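Gluconate kinase (Lactobacillus acidophilus, PDB 3LL3) probably phosphorylates a sugar or sugar acid such as gluconate at the expense of ATP, as an FGGY-family carbohydrate kinase, and binds ATP and D-xylulose. Local coordinates at residues Thr14-Val19 and Asp54-Ile59; Val31-Pro36 and Ile60-Gln65; Ala72-Ser77 and Leu225-Asp230; Tyr160-Leu165 and Ile233-Ser238. All blocks are in the same frame, centred on the assembly; numbering follows the deposited sequence.

Contact 1: Thr14-Val19 and Asp54-Ile59; sequences TATKGV and DAVQEI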
loop_
_atom_site.group_PDB
_atom_site.type_symbol
_atom_site.label_atom_id
_atom_site.label_comp_id
_atom_site.label_asym_id
_atom_site.label_seq_id
_atom_site.Cartn_x
_atom_site.Cartn_y
_atom_site.Cartn_z
ATOM N N THR A 14 -11.692 -11.073 -28.634
ATOM C CA THR A 14 -12.827 -10.132 -28.695
ATOM C C THR A 14 -13.125 -9.468 -30.052
ATOM O O THR A 14 -14.274 -9.117 -30.303
ATOM C CB THR A 14 -12.778 -9.035 -27.596
ATOM O OG1 THR A 14 -11.756 -8.086 -27.905
ATOM C CG2 THR A 14 -12.495 -9.644 -26.241
ATOM N N ALA A 15 -12.132 -9.288 -30.921
ATOM C CA ALA A 15 -12.429 -8.728 -32.244
ATOM C C ALA A 15 -11.302 -8.871 -33.250
ATOM O O ALA A 15 -10.135 -8.918 -32.893
ATOM C CB ALA A 15 -12.850 -7.249 -32.135
ATOM N N THR A 16 -11.675 -8.952 -34.515
ATOM C CA THR A 16 -10.722 -8.902 -35.612
ATOM C C THR A 16 -10.832 -7.531 -36.274
ATOM O O THR A 16 -11.933 -6.980 -36.379
ATOM C CB THR A 16 -11.035 -9.985 -36.672
ATOM O OG1 THR A 16 -10.790 -11.283 -36.117
ATOM C CG2 THR A 16 -10.179 -9.788 -37.939
ATOM N N LYS A 17 -9.702 -6.981 -36.713
ATOM C CA LYS A 17 -9.706 -5.742 -37.483
ATOM C C LYS A 17 -9.058 -5.990 -38.831
ATOM O O LYS A 17 -8.029 -6.648 -38.920
ATOM C CB LYS A 17 -8.910 -4.654 -36.779
ATOM C CG LYS A 17 -9.001 -4.657 -35.281
ATOM C CD LYS A 17 -7.872 -3.814 -34.684
ATOM C CE LYS A 17 -6.528 -4.122 -35.356
ATOM N NZ LYS A 17 -5.365 -3.986 -34.431
ATOM N N GLY A 18 -9.653 -5.455 -39.884
ATOM C CA GLY A 18 -9.030 -5.502 -41.190
ATOM C C GLY A 18 -8.703 -4.099 -41.659
ATOM O O GLY A 18 -9.473 -3.164 -41.426
ATOM N N VAL A 19 -7.551 -3.950 -42.305
ATOM C CA VAL A 19 -7.173 -2.675 -42.887
ATOM C C VAL A 19 -6.861 -2.902 -44.363
ATOM O O VAL A 19 -6.141 -3.830 -44.730
ATOM C CB VAL A 19 -5.972 -2.031 -42.166
ATOM C CG1 VAL A 19 -5.616 -0.686 -42.813
ATOM C CG2 VAL A 19 -6.272 -1.862 -40.681
ATOM N N ASP A 54 -16.608 -16.251 -39.439
ATOM C CA ASP A 54 -17.692 -15.439 -39.994
ATOM C C ASP A 54 -17.334 -13.942 -39.972
ATOM O O ASP A 54 -17.547 -13.229 -40.953
ATOM C CB ASP A 54 -18.999 -15.684 -39.233
ATOM C CG ASP A 54 -19.622 -17.053 -39.539
ATOM O OD1 ASP A 54 -19.104 -17.785 -40.414
ATOM O OD2 ASP A 54 -20.642 -17.397 -38.907
ATOM N N ALA A 55 -16.797 -13.460 -38.854
ATOM C CA ALA A 55 -16.360 -12.061 -38.788
ATOM C C ALA A 55 -15.310 -11.797 -39.865
ATOM O O ALA A 55 -15.353 -10.781 -40.549
ATOM C CB ALA A 55 -15.818 -11.720 -37.404
ATOM N N VAL A 56 -14.390 -12.738 -40.036
ATOM C CA VAL A 56 -13.330 -12.625 -41.033
ATOM C C VAL A 56 -13.872 -12.460 -42.455
ATOM O O VAL A 56 -13.401 -11.600 -43.202
ATOM C CB VAL A 56 -12.375 -13.845 -40.985
ATOM C CG1 VAL A 56 -11.560 -13.925 -42.241
ATOM C CG2 VAL A 56 -11.471 -13.745 -39.775
ATOM N N GLN A 57 -14.854 -13.274 -42.838
ATOM C CA GLN A 57 -15.417 -13.159 -44.186
ATOM C C GLN A 57 -16.115 -11.826 -44.365
ATOM O O GLN A 57 -16.052 -11.217 -45.424
ATOM C CB GLN A 57 -16.449 -14.245 -44.453
ATOM C CG GLN A 57 -15.950 -15.649 -44.276
ATOM C CD GLN A 57 -17.080 -16.641 -44.421
ATOM O OE1 GLN A 57 -17.472 -17.295 -43.459
ATOM N NE2 GLN A 57 -17.640 -16.721 -45.616
ATOM N N GLU A 58 -16.811 -11.411 -43.315
ATOM C CA GLU A 58 -17.606 -10.206 -43.327
ATOM C C GLU A 58 -16.691 -8.988 -43.472
ATOM O O GLU A 58 -16.915 -8.122 -44.315
ATOM C CB GLU A 58 -18.398 -10.140 -42.032
ATOM C CG GLU A 58 -19.692 -9.384 -42.123
ATOM C CD GLU A 58 -20.463 -9.446 -40.821
ATOM O OE1 GLU A 58 -20.492 -10.538 -40.204
ATOM O OE2 GLU A 58 -21.033 -8.409 -40.416
ATOM N N ILE A 59 -15.645 -8.942 -42.661
ATOM C CA ILE A 59 -14.664 -7.873 -42.743
ATOM C C ILE A 59 -14.052 -7.765 -44.138
ATOM O O ILE A 59 -14.041 -6.686 -44.732
ATOM C CB ILE A 59 -13.569 -8.038 -41.669
ATOM C CG1 ILE A 59 -14.152 -7.715 -40.292
ATOM C CG2 ILE A 59 -12.384 -7.137 -41.957
ATOM C CD1 ILE A 59 -13.319 -8.223 -39.144
#
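The contact between T16 and I59 is apolar at its centre, with the isoleucine reaching from the helix onto the strand. Its terminal CD1 lies 3.7 Å from T16 CG2 and also comes within 3.3 Å of T16 O, so one methyl meets both side chain and backbone. Its other branch, CG2, rests 3.8 Å from G18 CA, over main chain alone. V56 adds only a marginal touch, its CG2 standing 4.5 Å from T16 OG1.

The axes of strand 15-19 and helix 54-59 approach to 8.8 Å and run nearly parallel, 22° apart. This is a helix laid along the face of the mixed sheet in the N-terminal, actin-like ATPase domain of the FGGY kinases, where strand 15-22 sits between strands 4-11 and 27-34. M9 of strand 4-11 touches T16, V56 and I59 and extends the same buried layer.

The polar ends of T16 and K17 are bonded to other parts of the fold. T16 places CG2 anti to the backbone N (chi1 -68° for OG1), which sets that methyl against I59 while OG1 hydrogen-bonds Y35 OH. K17, whose CB points away from the helix, forms a salt bridge with D10.

Contact 2: Val31-Pro36 and Ile60-Gln65; sequences VSKGYP and IFDLTQ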
loop_
_atom_site.group_PDB
_atom_site.type_symbol
_atom_site.label_atom_id
_atom_site.label_comp_id
_atom_site.label_asym_id
_atom_site.label_seq_id
_atom_site.Cartn_x
_atom_site.Cartn_y
_atom_site.Cartn_z
ATOM N N VAL A 31 -12.160 -1.995 -41.267
ATOM C CA VAL A 31 -13.422 -2.454 -40.710
ATOM C C VAL A 31 -13.086 -3.480 -39.628
ATOM O O VAL A 31 -12.157 -4.262 -39.798
ATOM C CB VAL A 31 -14.291 -3.133 -41.798
ATOM C CG1 VAL A 31 -15.514 -3.788 -41.183
ATOM C CG2 VAL A 31 -14.702 -2.128 -42.877
ATOM N N SER A 32 -13.818 -3.482 -38.518
ATOM C CA SER A 32 -13.623 -4.526 -37.516
ATOM C C SER A 32 -14.954 -5.083 -37.003
ATOM O O SER A 32 -15.974 -4.396 -37.064
ATOM C CB SER A 32 -12.744 -4.022 -36.369
ATOM O OG SER A 32 -13.339 -2.919 -35.731
ATOM N N LYS A 33 -14.937 -6.334 -36.531
ATOM C CA LYS A 33 -16.122 -6.999 -35.978
ATOM C C LYS A 33 -15.753 -7.879 -34.780
ATOM O O LYS A 33 -14.760 -8.612 -34.821
ATOM C CB LYS A 33 -16.822 -7.868 -37.037
ATOM C CG LYS A 33 -17.399 -7.102 -38.239
ATOM C CD LYS A 33 -18.272 -5.899 -37.818
ATOM C CE LYS A 33 -18.635 -5.015 -39.019
ATOM N NZ LYS A 33 -19.191 -3.689 -38.614
ATOM N N GLY A 34 -16.560 -7.825 -33.722
ATOM C CA GLY A 34 -16.267 -8.565 -32.507
ATOM C C GLY A 34 -16.981 -9.901 -32.348
ATOM O O GLY A 34 -17.892 -10.243 -33.104
ATOM N N TYR A 35 -16.546 -10.668 -31.354
ATOM C CA TYR A 35 -17.196 -11.921 -30.983
ATOM C C TYR A 35 -17.122 -12.047 -29.474
ATOM O O TYR A 35 -16.215 -11.508 -28.857
ATOM C CB TYR A 35 -16.526 -13.113 -31.670
ATOM C CG TYR A 35 -15.119 -12.824 -32.129
ATOM C CD1 TYR A 35 -14.867 -12.334 -33.411
ATOM C CD2 TYR A 35 -14.042 -13.015 -31.275
ATOM C CE1 TYR A 35 -13.572 -12.059 -33.829
ATOM C CE2 TYR A 35 -12.751 -12.743 -31.677
ATOM C CZ TYR A 35 -12.512 -12.269 -32.954
ATOM O OH TYR A 35 -11.209 -11.991 -33.339
ATOM N N PRO A 36 -18.085 -12.751 -28.872
ATOM C CA PRO A 36 -18.136 -12.843 -27.413
ATOM C C PRO A 36 -17.067 -13.792 -26.884
ATOM O O PRO A 36 -16.688 -14.748 -27.570
ATOM C CB PRO A 36 -19.516 -13.456 -27.143
ATOM C CG PRO A 36 -20.151 -13.701 -28.489
ATOM C CD PRO A 36 -19.083 -13.620 -29.515
ATOM N N ILE A 60 -13.566 -8.879 -44.675
ATOM C CA ILE A 60 -12.931 -8.853 -45.990
ATOM C C ILE A 60 -13.901 -8.390 -47.080
ATOM O O ILE A 60 -13.556 -7.565 -47.930
ATOM C CB ILE A 60 -12.334 -10.209 -46.344
ATOM C CG1 ILE A 60 -11.228 -10.553 -45.345
ATOM C CG2 ILE A 60 -11.823 -10.210 -47.796
ATOM C CD1 ILE A 60 -10.685 -11.965 -45.487
ATOM N N PHE A 61 -15.125 -8.893 -47.034
ATOM C CA PHE A 61 -16.119 -8.482 -48.013
ATOM C C PHE A 61 -16.365 -6.966 -47.959
ATOM O O PHE A 61 -16.326 -6.291 -48.995
ATOM C CB PHE A 61 -17.424 -9.258 -47.824
ATOM C CG PHE A 61 -18.494 -8.896 -48.813
ATOM C CD1 PHE A 61 -18.352 -9.208 -50.153
ATOM C CD2 PHE A 61 -19.641 -8.236 -48.407
ATOM C CE1 PHE A 61 -19.336 -8.874 -51.073
ATOM C CE2 PHE A 61 -20.627 -7.906 -49.321
ATOM C CZ PHE A 61 -20.471 -8.225 -50.651
ATOM N N ASP A 62 -16.605 -6.437 -46.759
ATOM C CA ASP A 62 -16.887 -5.017 -46.595
ATOM C C ASP A 62 -15.767 -4.143 -47.151
ATOM O O ASP A 62 -16.019 -3.112 -47.782
ATOM C CB ASP A 62 -17.121 -4.681 -45.125
ATOM C CG ASP A 62 -18.435 -5.203 -44.619
ATOM O OD1 ASP A 62 -19.139 -5.879 -45.398
ATOM O OD2 ASP A 62 -18.768 -4.934 -43.447
ATOM N N LEU A 63 -14.529 -4.561 -46.913
ATOM C CA LEU A 63 -13.370 -3.847 -47.437
ATOM C C LEU A 63 -13.356 -3.825 -48.969
ATOM O O LEU A 63 -13.144 -2.776 -49.575
ATOM C CB LEU A 63 -12.074 -4.457 -46.894
ATOM C CG LEU A 63 -11.824 -4.200 -45.403
ATOM C CD1 LEU A 63 -10.558 -4.908 -44.914
ATOM C CD2 LEU A 63 -11.757 -2.691 -45.102
ATOM N N THR A 64 -13.578 -4.980 -49.597
ATOM C CA THR A 64 -13.550 -5.054 -51.053
ATOM C C THR A 64 -14.692 -4.265 -51.689
ATOM O O THR A 64 -14.593 -3.843 -52.840
ATOM C CB THR A 64 -13.619 -6.511 -51.553
ATOM O OG1 THR A 64 -14.885 -7.086 -51.190
ATOM C CG2 THR A 64 -12.476 -7.326 -50.955
ATOM N N GLN A 65 -15.780 -4.088 -50.940
ATOM C CA GLN A 65 -16.927 -3.319 -51.414
ATOM C C GLN A 65 -16.572 -1.841 -51.533
ATOM O O GLN A 65 -17.213 -1.091 -52.264
ATOM C CB GLN A 65 -18.105 -3.477 -50.452
ATOM C CG GLN A 65 -18.775 -4.833 -50.502
ATOM C CD GLN A 65 -19.418 -5.100 -51.849
ATOM O OE1 GLN A 65 -18.739 -5.459 -52.815
ATOM N NE2 GLN A 65 -20.736 -4.922 -51.922
#
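V31 lays its CG2 methyl against L63 CD2 at 3.7 Å, the two side chains sliding past each other in opposite directions. The same leucine methyl lies 3.9 Å from V31 N, so it covers the start of the segment's backbone as well as the valine branch. The CB of L63 points to the flank of the strand, and it is the end of its side chain that closes the gap. V31 has CG1 anti to its own N (chi1 172°), and this rotation turns CG2 to L63, with D62 CB at 4.2 Å from it, and leaves CG1 4.1 Å from D62 OD2. The aspartate crosses the valine at about a right angle.

K33 marks the edge of the patch, its CE 4.4 Å from D62 OD2. Its NZ remains 5.0 Å from that oxygen, which is too far for a salt bridge.

Strand 31-34 and helix 60-65 run close to antiparallel, at 160°, with 8.7 Å between axes. Strand 27-34 is outermost in its sheet within this chain, so the contact covers a sheet margin with the C-terminal part of helix 49-65. I7 of strand 4-11 also touches L63.

The attraction across the interface is therefore mainly dispersive, while the opposite charges of K33 and D62 could add a weak, long-range electrostatic term at its partly exposed side.

Contact 3: Ala72-Ser77 and Leu225-Asp230; sequences AAISWS and LGIDSD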
loop_
_atom_site.group_PDB
_atom_site.type_symbol
_atom_site.label_atom_id
_atom_site.label_comp_id
_atom_site.label_asym_id
_atom_site.label_seq_id
_atom_site.Cartn_x
_atom_site.Cartn_y
_atom_site.Cartn_z
ATOM N N ALA A 72 -4.545 -7.980 -54.104
ATOM C CA ALA A 72 -3.386 -8.786 -54.467
ATOM C C ALA A 72 -3.035 -9.813 -53.391
ATOM O O ALA A 72 -2.539 -10.897 -53.690
ATOM C CB ALA A 72 -2.190 -7.891 -54.772
ATOM N N ALA A 73 -3.303 -9.484 -52.131
ATOM C CA ALA A 73 -2.936 -10.390 -51.061
ATOM C C ALA A 73 -3.689 -10.056 -49.782
ATOM O O ALA A 73 -4.061 -8.905 -49.560
ATOM C CB ALA A 73 -1.437 -10.346 -50.838
ATOM N N ILE A 74 -3.940 -11.077 -48.964
ATOM C CA ILE A 74 -4.499 -10.894 -47.634
ATOM C C ILE A 74 -3.511 -11.513 -46.643
ATOM O O ILE A 74 -3.202 -12.705 -46.727
ATOM C CB ILE A 74 -5.861 -11.572 -47.499
ATOM C CG1 ILE A 74 -6.828 -11.028 -48.550
ATOM C CG2 ILE A 74 -6.441 -11.378 -46.111
ATOM C CD1 ILE A 74 -8.114 -11.839 -48.628
ATOM N N SER A 75 -3.004 -10.694 -45.723
ATOM C CA SER A 75 -2.005 -11.140 -44.765
ATOM C C SER A 75 -2.555 -11.086 -43.338
ATOM O O SER A 75 -3.530 -10.372 -43.055
ATOM C CB SER A 75 -0.743 -10.284 -44.900
ATOM O OG SER A 75 0.326 -10.831 -44.146
ATOM N N TRP A 76 -1.909 -11.820 -42.433
ATOM C CA TRP A 76 -2.516 -12.125 -41.140
ATOM C C TRP A 76 -1.621 -11.817 -39.954
ATOM O O TRP A 76 -0.443 -12.174 -39.947
ATOM C CB TRP A 76 -2.963 -13.597 -41.109
ATOM C CG TRP A 76 -3.889 -13.916 -42.222
ATOM C CD1 TRP A 76 -3.549 -14.319 -43.483
ATOM C CD2 TRP A 76 -5.317 -13.834 -42.196
ATOM N NE1 TRP A 76 -4.685 -14.496 -44.245
ATOM C CE2 TRP A 76 -5.782 -14.212 -43.471
ATOM C CE3 TRP A 76 -6.251 -13.491 -41.210
ATOM C CZ2 TRP A 76 -7.136 -14.246 -43.789
ATOM C CZ3 TRP A 76 -7.595 -13.523 -41.528
ATOM C CH2 TRP A 76 -8.024 -13.893 -42.812
ATOM N N SER A 77 -2.192 -11.116 -38.976
ATOM C CA SER A 77 -1.617 -10.957 -37.652
ATOM C C SER A 77 -2.624 -11.602 -36.699
ATOM O O SER A 77 -3.836 -11.494 -36.909
ATOM C CB SER A 77 -1.433 -9.480 -37.321
ATOM O OG SER A 77 -1.023 -9.317 -35.978
ATOM N N LEU A 225 -15.906 -13.504 -50.416
ATOM C CA LEU A 225 -15.038 -12.457 -49.896
ATOM C C LEU A 225 -14.927 -11.266 -50.857
ATOM O O LEU A 225 -14.487 -10.183 -50.476
ATOM C CB LEU A 225 -13.651 -13.020 -49.583
ATOM C CG LEU A 225 -13.556 -14.178 -48.591
ATOM C CD1 LEU A 225 -12.132 -14.290 -48.092
ATOM C CD2 LEU A 225 -14.517 -14.011 -47.416
ATOM N N GLY A 226 -15.322 -11.468 -52.106
ATOM C CA GLY A 226 -15.333 -10.379 -53.058
ATOM C C GLY A 226 -13.977 -10.178 -53.690
ATOM O O GLY A 226 -13.628 -9.064 -54.090
ATOM N N ILE A 227 -13.220 -11.261 -53.807
ATOM C CA ILE A 227 -11.851 -11.192 -54.305
ATOM C C ILE A 227 -11.674 -11.869 -55.673
ATOM O O ILE A 227 -12.632 -12.330 -56.273
ATOM C CB ILE A 227 -10.860 -11.768 -53.261
ATOM C CG1 ILE A 227 -11.215 -13.223 -52.923
ATOM C CG2 ILE A 227 -10.903 -10.931 -51.996
ATOM C CD1 ILE A 227 -10.332 -13.847 -51.820
ATOM N N ASP A 228 -10.439 -11.885 -56.166
ATOM C CA ASP A 228 -10.082 -12.481 -57.454
ATOM C C ASP A 228 -9.649 -13.898 -57.193
ATOM O O ASP A 228 -9.316 -14.247 -56.057
ATOM C CB ASP A 228 -8.844 -11.795 -58.047
ATOM C CG ASP A 228 -9.102 -10.391 -58.489
ATOM O OD1 ASP A 228 -10.080 -9.783 -58.010
ATOM O OD2 ASP A 228 -8.313 -9.889 -59.324
ATOM N N SER A 229 -9.576 -14.691 -58.257
ATOM C CA SER A 229 -8.971 -16.012 -58.171
ATOM C C SER A 229 -7.444 -15.921 -58.096
ATOM O O SER A 229 -6.781 -16.937 -57.907
ATOM C CB SER A 229 -9.387 -16.893 -59.366
ATOM O OG SER A 229 -8.787 -16.447 -60.572
ATOM N N ASP A 230 -6.874 -14.725 -58.252
ATOM C CA ASP A 230 -5.419 -14.609 -58.102
ATOM C C ASP A 230 -4.976 -13.951 -56.791
ATOM O O ASP A 230 -3.784 -13.862 -56.510
ATOM C CB ASP A 230 -4.765 -13.958 -59.318
ATOM C CG ASP A 230 -5.590 -12.846 -59.884
ATOM O OD1 ASP A 230 -6.201 -12.122 -59.064
ATOM O OD2 ASP A 230 -5.623 -12.703 -61.137
HETATM O O HOH W 1 -1.744 -11.332 -56.208
#
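I74 meets the loop through I227, methyl to methyl, its CD1 4.4 Å from I227 CD1. Followed in order, the segment starts with L225, which directs its CB toward the strand but stays at the margin of the contact, its side chain no nearer than 4.7 Å. G226 then leaves helical geometry with a positive phi of 84°, and two bonds back into the last turn define a Schellman motif. The chain thereby leaves helix 219-225.

I227 follows with its CB pointing at the strand and supplies the apolar part of the interface. D228 turns its backbone N to T231 OG1, a bond that ties the bend to the residues ahead. At D230 the meeting becomes polar and indirect: a water donates to A72 O at 2.7 Å and to D230 O at 3.3 Å, bridging two carbonyls that lie 4.3 Å apart and could not bond each other directly. The touching parts, 72-74 and 227-230, diverge by 116°, and only 103 Å² is buried in total, so the loop crosses the strand's beginning rather than pairing along it.

Within strand 70-78, I74 CG2 packs 3.4 Å above one face of the W76 ring, offset toward its rim. Around this core, I60 of helix 49-65 touches both I74 and L225, L165 of helix 157-166 touches L225 and W76, and M9 of strand 4-11 touches I74 and W76. The loop follows helix 219-225 and leads into strand 232-238, which pairs with strand 70-78 through backbone bonds of I74 with K232 and I234.

Contact 4: Tyr160-Leu165 and Ile233-Ser238; sequences YIIFRL and IILGAS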
loop_
_atom_site.group_PDB
_atom_site.type_symbol
_atom_site.label_atom_id
_atom_site.label_comp_id
_atom_site.label_asym_id
_atom_site.label_seq_id
_atom_site.Cartn_x
_atom_site.Cartn_y
_atom_site.Cartn_z
ATOM N N TYR A 160 -6.688 -22.287 -38.224
ATOM C CA TYR A 160 -8.080 -22.592 -38.482
ATOM C C TYR A 160 -8.630 -21.769 -39.635
ATOM O O TYR A 160 -9.189 -22.325 -40.591
ATOM C CB TYR A 160 -8.938 -22.346 -37.240
ATOM C CG TYR A 160 -10.406 -22.616 -37.525
ATOM C CD1 TYR A 160 -10.861 -23.904 -37.737
ATOM C CD2 TYR A 160 -11.327 -21.576 -37.606
ATOM C CE1 TYR A 160 -12.193 -24.157 -38.018
ATOM C CE2 TYR A 160 -12.666 -21.821 -37.881
ATOM C CZ TYR A 160 -13.092 -23.112 -38.086
ATOM O OH TYR A 160 -14.426 -23.353 -38.356
ATOM N N ILE A 161 -8.480 -20.437 -39.523
ATOM C CA ILE A 161 -8.954 -19.519 -40.547
ATOM C C ILE A 161 -8.357 -19.869 -41.895
ATOM O O ILE A 161 -9.080 -20.044 -42.878
ATOM C CB ILE A 161 -8.638 -18.042 -40.202
ATOM C CG1 ILE A 161 -9.406 -17.625 -38.948
ATOM C CG2 ILE A 161 -8.993 -17.136 -41.363
ATOM C CD1 ILE A 161 -8.847 -16.382 -38.247
ATOM N N ILE A 162 -7.039 -19.975 -41.953
ATOM C CA ILE A 162 -6.405 -20.263 -43.224
ATOM C C ILE A 162 -6.849 -21.630 -43.767
ATOM O O ILE A 162 -6.935 -21.829 -44.976
ATOM C CB ILE A 162 -4.889 -20.151 -43.108
ATOM C CG1 ILE A 162 -4.535 -18.672 -42.871
ATOM C CG2 ILE A 162 -4.200 -20.688 -44.368
ATOM C CD1 ILE A 162 -3.096 -18.413 -42.555
ATOM N N PHE A 163 -7.155 -22.553 -42.866
ATOM C CA PHE A 163 -7.570 -23.883 -43.286
ATOM C C PHE A 163 -8.936 -23.791 -43.947
ATOM O O PHE A 163 -9.173 -24.392 -44.997
ATOM C CB PHE A 163 -7.619 -24.836 -42.098
ATOM C CG PHE A 163 -8.170 -26.193 -42.434
ATOM C CD1 PHE A 163 -7.544 -26.992 -43.377
ATOM C CD2 PHE A 163 -9.310 -26.669 -41.803
ATOM C CE1 PHE A 163 -8.046 -28.255 -43.690
ATOM C CE2 PHE A 163 -9.821 -27.943 -42.108
ATOM C CZ PHE A 163 -9.187 -28.728 -43.052
ATOM N N ARG A 164 -9.830 -23.019 -43.340
ATOM C CA ARG A 164 -11.156 -22.866 -43.902
ATOM C C ARG A 164 -11.041 -22.274 -45.300
ATOM O O ARG A 164 -11.758 -22.690 -46.206
ATOM C CB ARG A 164 -12.043 -22.002 -43.008
ATOM C CG ARG A 164 -12.467 -22.676 -41.703
ATOM C CD ARG A 164 -13.559 -23.731 -41.919
ATOM N NE ARG A 164 -14.745 -23.170 -42.556
ATOM C CZ ARG A 164 -15.726 -22.538 -41.915
ATOM N NH1 ARG A 164 -15.681 -22.386 -40.602
ATOM N NH2 ARG A 164 -16.753 -22.041 -42.598
ATOM N N LEU A 165 -10.118 -21.330 -45.487
ATOM C CA LEU A 165 -9.987 -20.647 -46.781
ATOM C C LEU A 165 -9.319 -21.459 -47.905
ATOM O O LEU A 165 -9.678 -21.302 -49.078
ATOM C CB LEU A 165 -9.275 -19.294 -46.619
ATOM C CG LEU A 165 -10.050 -18.224 -45.859
ATOM C CD1 LEU A 165 -9.141 -17.016 -45.568
ATOM C CD2 LEU A 165 -11.283 -17.786 -46.634
ATOM N N ILE A 233 -3.124 -15.644 -50.208
ATOM C CA ILE A 233 -3.057 -15.634 -48.767
ATOM C C ILE A 233 -1.585 -15.627 -48.380
ATOM O O ILE A 233 -0.814 -16.474 -48.839
ATOM C CB ILE A 233 -3.707 -16.878 -48.142
ATOM C CG1 ILE A 233 -5.192 -16.927 -48.488
ATOM C CG2 ILE A 233 -3.535 -16.852 -46.620
ATOM C CD1 ILE A 233 -5.984 -15.824 -47.826
ATOM N N ILE A 234 -1.195 -14.661 -47.553
ATOM C CA ILE A 234 0.144 -14.633 -46.980
ATOM C C ILE A 234 0.039 -15.229 -45.587
ATOM O O ILE A 234 -0.809 -14.814 -44.776
ATOM C CB ILE A 234 0.694 -13.192 -46.917
ATOM C CG1 ILE A 234 0.435 -12.468 -48.249
ATOM C CG2 ILE A 234 2.182 -13.205 -46.579
ATOM C CD1 ILE A 234 0.914 -13.238 -49.483
ATOM N N LEU A 235 0.874 -16.223 -45.314
ATOM C CA LEU A 235 0.762 -16.959 -44.074
ATOM C C LEU A 235 0.681 -16.031 -42.845
ATOM O O LEU A 235 -0.152 -16.224 -41.963
ATOM C CB LEU A 235 1.914 -17.945 -43.939
ATOM C CG LEU A 235 1.818 -18.850 -42.719
ATOM C CD1 LEU A 235 0.445 -19.569 -42.650
ATOM C CD2 LEU A 235 2.994 -19.840 -42.673
ATOM N N GLY A 236 1.531 -15.018 -42.792
ATOM C CA GLY A 236 1.473 -14.077 -41.679
ATOM C C GLY A 236 2.212 -14.529 -40.434
ATOM O O GLY A 236 3.028 -15.439 -40.501
ATOM N N ALA A 237 1.924 -13.890 -39.294
ATOM C CA ALA A 237 2.695 -14.093 -38.077
ATOM C C ALA A 237 1.915 -13.679 -36.834
ATOM O O ALA A 237 0.743 -13.323 -36.910
ATOM C CB ALA A 237 4.005 -13.332 -38.143
ATOM N N SER A 238 2.581 -13.743 -35.691
ATOM C CA SER A 238 1.950 -13.447 -34.407
ATOM C C SER A 238 1.822 -11.929 -34.176
ATOM O O SER A 238 2.603 -11.142 -34.722
ATOM C CB SER A 238 2.795 -14.048 -33.295
ATOM O OG SER A 238 4.050 -13.391 -33.211
#
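Helix 160-165 runs almost exactly antiparallel to strand 233-238, at 173°, with a wide axis separation of 10.6 Å that large aliphatic side chains bridge.

I162 carries most of the contact from the helix. Its CD1 reaches 3.7 Å from L235 CD1, the two side chains crossing at about a right angle, and it lies equally close, 3.7 Å, to L235 O. That carbonyl also accepts a hydrogen bond from K158, one turn earlier in the helix. The CB of L235 points to the flank, but CG stands anti to the backbone N (chi1 -175°), and the end of the side chain thus comes back to the isoleucine. Nearer the start of the strand segment, I162 CG1 is 4.3 Å from I233 CG2.

This is helix-on-sheet packing in the actin-like N-terminal domain, with helix 157-166 lying over strand 232-238 and I214 of the adjoining strand 213-214 touching I162, I233 and L235.

L165 meets I233 through CD1 to CD1 at 4.1 Å, again at about a right angle. Within the helix, R164 NH1 donates to Y160 OH at 2.7 Å, with the hydroxyl 10° out of the guanidinium plane, and R164 CG packs over one face of the tyrosine ring; R164 NH2 bonds Y221 OH.

Overall arrangement
All four contacts reach the six-stranded mixed sheet of the N-terminal FGGY domain. Contacts 1 and 2 share helix 49-65, have centres 4 Å apart, and alternate along the chain; their strands, 15-22 and 27-34, are neighbours joined by a probable G18 N to V31 O bond. Contacts 3 and 4 also alternate, with centres 11 Å apart, and use the adjacent parallel strands 70-78 and 232-238. The first pair closes before the second opens, yet the pairs touch: V56 meets W76 and I161, and T64 OG1 probably bonds L225 O. Contacts 2 and 4, centres 16 Å apart, do not touch. Residues far apart in sequence thus build one helix-covered sheet, away from the annotated ligand sites.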